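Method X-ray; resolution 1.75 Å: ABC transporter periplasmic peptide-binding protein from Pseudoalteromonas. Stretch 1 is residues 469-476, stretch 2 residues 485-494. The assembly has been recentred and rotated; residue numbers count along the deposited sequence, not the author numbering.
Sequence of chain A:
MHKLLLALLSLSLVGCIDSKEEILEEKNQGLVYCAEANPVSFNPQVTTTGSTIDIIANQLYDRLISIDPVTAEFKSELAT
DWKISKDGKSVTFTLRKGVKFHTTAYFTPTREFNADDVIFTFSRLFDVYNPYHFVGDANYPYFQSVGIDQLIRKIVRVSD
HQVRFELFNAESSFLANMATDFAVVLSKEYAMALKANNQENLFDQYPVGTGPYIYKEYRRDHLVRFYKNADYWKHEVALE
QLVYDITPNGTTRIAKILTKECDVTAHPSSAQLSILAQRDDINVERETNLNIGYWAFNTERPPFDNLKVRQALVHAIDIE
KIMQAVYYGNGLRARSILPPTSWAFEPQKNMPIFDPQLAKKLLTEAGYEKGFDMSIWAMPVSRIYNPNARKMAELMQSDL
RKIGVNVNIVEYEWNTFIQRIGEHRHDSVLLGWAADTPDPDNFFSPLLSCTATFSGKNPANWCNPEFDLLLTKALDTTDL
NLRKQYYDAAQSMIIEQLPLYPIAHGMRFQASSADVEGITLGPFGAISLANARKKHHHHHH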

# COMPACT_ATOMS: atom_id res chain seq x y z
N LEU A 469 -2.56 19.73 -10.42
CA LEU A 469 -2.03 20.19 -11.69
C LEU A 469 -0.54 19.91 -11.75
O LEU A 469 -0.02 19.52 -12.80
CB LEU A 469 -2.33 21.67 -11.90
CG LEU A 469 -2.02 22.19 -13.29
CD1 LEU A 469 -2.68 21.30 -14.33
CD2 LEU A 469 -2.49 23.60 -13.41
N LEU A 470 0.16 20.10 -10.64
CA LEU A 470 1.57 19.75 -10.59
C LEU A 470 1.76 18.27 -10.89
O LEU A 470 2.70 17.88 -11.59
CB LEU A 470 2.16 20.07 -9.21
CG LEU A 470 2.34 21.54 -8.84
CD1 LEU A 470 2.77 21.70 -7.39
CD2 LEU A 470 3.35 22.17 -9.79
N LEU A 471 0.87 17.44 -10.36
CA LEU A 471 0.99 16.00 -10.55
C LEU A 471 0.78 15.64 -12.02
O LEU A 471 1.49 14.81 -12.59
CB LEU A 471 -0.00 15.26 -9.65
CG LEU A 471 0.04 15.55 -8.14
CD1 LEU A 471 -0.84 14.57 -7.38
CD2 LEU A 471 1.45 15.48 -7.61
N THR A 472 -0.20 16.28 -12.64
CA THR A 472 -0.51 16.02 -14.04
C THR A 472 0.64 16.38 -14.96
O THR A 472 0.98 15.63 -15.88
CB THR A 472 -1.74 16.81 -14.44
OG1 THR A 472 -2.84 16.38 -13.63
CG2 THR A 472 -2.07 16.57 -15.91
N LYS A 473 1.24 17.55 -14.73
CA LYS A 473 2.35 17.99 -15.55
C LYS A 473 3.55 17.05 -15.43
O LYS A 473 4.21 16.74 -16.42
CB LYS A 473 2.73 19.43 -15.21
CG LYS A 473 1.56 20.40 -15.40
CD LYS A 473 1.95 21.84 -15.15
CE LYS A 473 0.79 22.77 -15.47
NZ LYS A 473 1.21 24.20 -15.46
N ALA A 474 3.79 16.56 -14.22
CA ALA A 474 4.85 15.59 -13.96
C ALA A 474 4.59 14.28 -14.68
O ALA A 474 5.51 13.52 -14.96
CB ALA A 474 5.00 15.35 -12.46
N LEU A 475 3.33 14.01 -14.98
CA LEU A 475 2.96 12.81 -15.70
C LEU A 475 2.87 13.06 -17.20
O LEU A 475 2.79 12.12 -18.00
CB LEU A 475 1.64 12.26 -15.16
CG LEU A 475 1.71 11.76 -13.72
CD1 LEU A 475 0.40 11.12 -13.33
CD2 LEU A 475 2.85 10.78 -13.53
N ASP A 476 2.88 14.34 -17.58
CA ASP A 476 2.82 14.74 -18.99
C ASP A 476 4.15 14.54 -19.72
O ASP A 476 4.21 14.71 -20.94
CB ASP A 476 2.39 16.21 -19.13
CG ASP A 476 0.90 16.40 -18.92
OD1 ASP A 476 0.15 15.40 -19.02
OD2 ASP A 476 0.46 17.55 -18.66
N GLN A 485 11.18 18.73 -11.22
CA GLN A 485 10.79 20.13 -11.02
C GLN A 485 9.39 20.22 -10.45
O GLN A 485 9.13 20.93 -9.48
CB GLN A 485 10.81 20.88 -12.35
CG GLN A 485 12.18 21.36 -12.75
CD GLN A 485 12.13 22.18 -14.01
OE1 GLN A 485 11.42 21.83 -14.96
NE2 GLN A 485 12.85 23.29 -14.02
N TYR A 486 8.48 19.48 -11.06
CA TYR A 486 7.12 19.43 -10.57
C TYR A 486 7.03 18.75 -9.21
O TYR A 486 6.35 19.23 -8.32
CB TYR A 486 6.20 18.78 -11.61
CG TYR A 486 6.10 19.63 -12.86
CD1 TYR A 486 5.63 20.93 -12.78
CD2 TYR A 486 6.50 19.15 -14.09
CE1 TYR A 486 5.54 21.73 -13.91
CE2 TYR A 486 6.42 19.95 -15.24
CZ TYR A 486 5.94 21.24 -15.13
OH TYR A 486 5.85 22.06 -16.24
N TYR A 487 7.75 17.64 -9.06
CA TYR A 487 7.77 16.97 -7.76
C TYR A 487 8.41 17.85 -6.70
O TYR A 487 8.01 17.79 -5.54
CB TYR A 487 8.44 15.59 -7.85
CG TYR A 487 7.59 14.63 -8.62
CD1 TYR A 487 6.22 14.54 -8.37
CD2 TYR A 487 8.13 13.83 -9.62
CE1 TYR A 487 5.42 13.68 -9.08
CE2 TYR A 487 7.33 12.96 -10.35
CZ TYR A 487 5.98 12.89 -10.07
OH TYR A 487 5.17 12.03 -10.79
N ASP A 488 9.37 18.67 -7.09
CA ASP A 488 9.91 19.65 -6.15
C ASP A 488 8.82 20.61 -5.68
O ASP A 488 8.68 20.88 -4.49
CB ASP A 488 11.05 20.46 -6.79
CG ASP A 488 12.33 19.66 -6.92
OD1 ASP A 488 12.44 18.62 -6.25
OD2 ASP A 488 13.23 20.08 -7.68
N ALA A 489 8.07 21.14 -6.63
CA ALA A 489 7.05 22.12 -6.29
C ALA A 489 5.99 21.45 -5.43
O ALA A 489 5.41 22.08 -4.53
CB ALA A 489 6.44 22.72 -7.56
N ALA A 490 5.75 20.17 -5.69
CA ALA A 490 4.73 19.43 -4.96
C ALA A 490 5.12 19.23 -3.51
O ALA A 490 4.29 19.37 -2.60
CB ALA A 490 4.47 18.09 -5.63
N GLN A 491 6.38 18.88 -3.28
CA GLN A 491 6.85 18.66 -1.92
C GLN A 491 6.76 19.95 -1.13
O GLN A 491 6.39 19.94 0.05
CB GLN A 491 8.29 18.13 -1.92
CG GLN A 491 8.40 16.72 -2.42
CD GLN A 491 9.83 16.32 -2.71
OE1 GLN A 491 10.53 15.84 -1.82
NE2 GLN A 491 10.27 16.51 -3.94
N SER A 492 7.10 21.06 -1.77
CA SER A 492 7.05 22.36 -1.12
C SER A 492 5.64 22.77 -0.69
O SER A 492 5.43 23.30 0.41
CB SER A 492 7.65 23.43 -2.03
OG SER A 492 9.04 23.21 -2.18
N MET A 493 4.67 22.51 -1.57
CA MET A 493 3.29 22.88 -1.32
C MET A 493 2.75 22.12 -0.13
O MET A 493 2.05 22.68 0.72
CB MET A 493 2.44 22.62 -2.57
CG MET A 493 1.09 23.30 -2.53
SD MET A 493 0.11 23.12 -4.03
CE MET A 493 1.14 23.95 -5.22
N ILE A 494 3.09 20.84 -0.04
CA ILE A 494 2.64 20.01 1.06
C ILE A 494 3.13 20.59 2.40
O ILE A 494 2.40 20.60 3.38
CB ILE A 494 3.09 18.56 0.85
CG1 ILE A 494 2.35 17.97 -0.35
CG2 ILE A 494 2.85 17.75 2.11
CD1 ILE A 494 2.87 16.60 -0.80
O HOH W 1 2.51 12.79 -10.75

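The two helices run nearly antiparallel, at 162°, with their axes 8.7 Å apart at closest approach. No direct hydrogen bond joins them; the contact is mostly apolar packing. Leu-469 is out of reach of stretch 2. Leu-470 is the knob of the contact, seated among Tyr-486, Ala-489, Ala-490 and Met-493. Leu-470 CD1 lies 3.5 Å from Met-493 CE and 3.8 Å from Ala-489 CB. Leu-470 CD2 meets the edge of the Tyr-486 ring, 4.0 Å from Tyr-486 CD1. The helices come close here: Leu-470 CA and Tyr-486 CA are 5.6 Å apart, and Leu-470 O lies 3.6 Å from Tyr-486 CB. Leu-471 starts out pointing away, yet its CD2 comes within 4.5 Å of Ala-490 CB. Its carbonyl also takes part in a water bridge: water 1 donates to Leu-471 O at 2.9 Å and accepts from Tyr-487 OH at 2.8 Å. Thr-472 makes no contact with stretch 2. Lys-473 places CB over one face of the Tyr-486 ring, 3.7 Å from Tyr-486 CZ, a CH-pi contact almost along the ring normal. The rest of its extended chain leads away. Ala-474 CB packs 3.7 Å from Tyr-486 CB and sits over a face of the Tyr-487 ring, 3.6 Å from Tyr-487 CZ. Leu-475 adds a small contact, CD2 to Tyr-487 OH at 3.8 Å. Asp-476 stays clear of stretch 2.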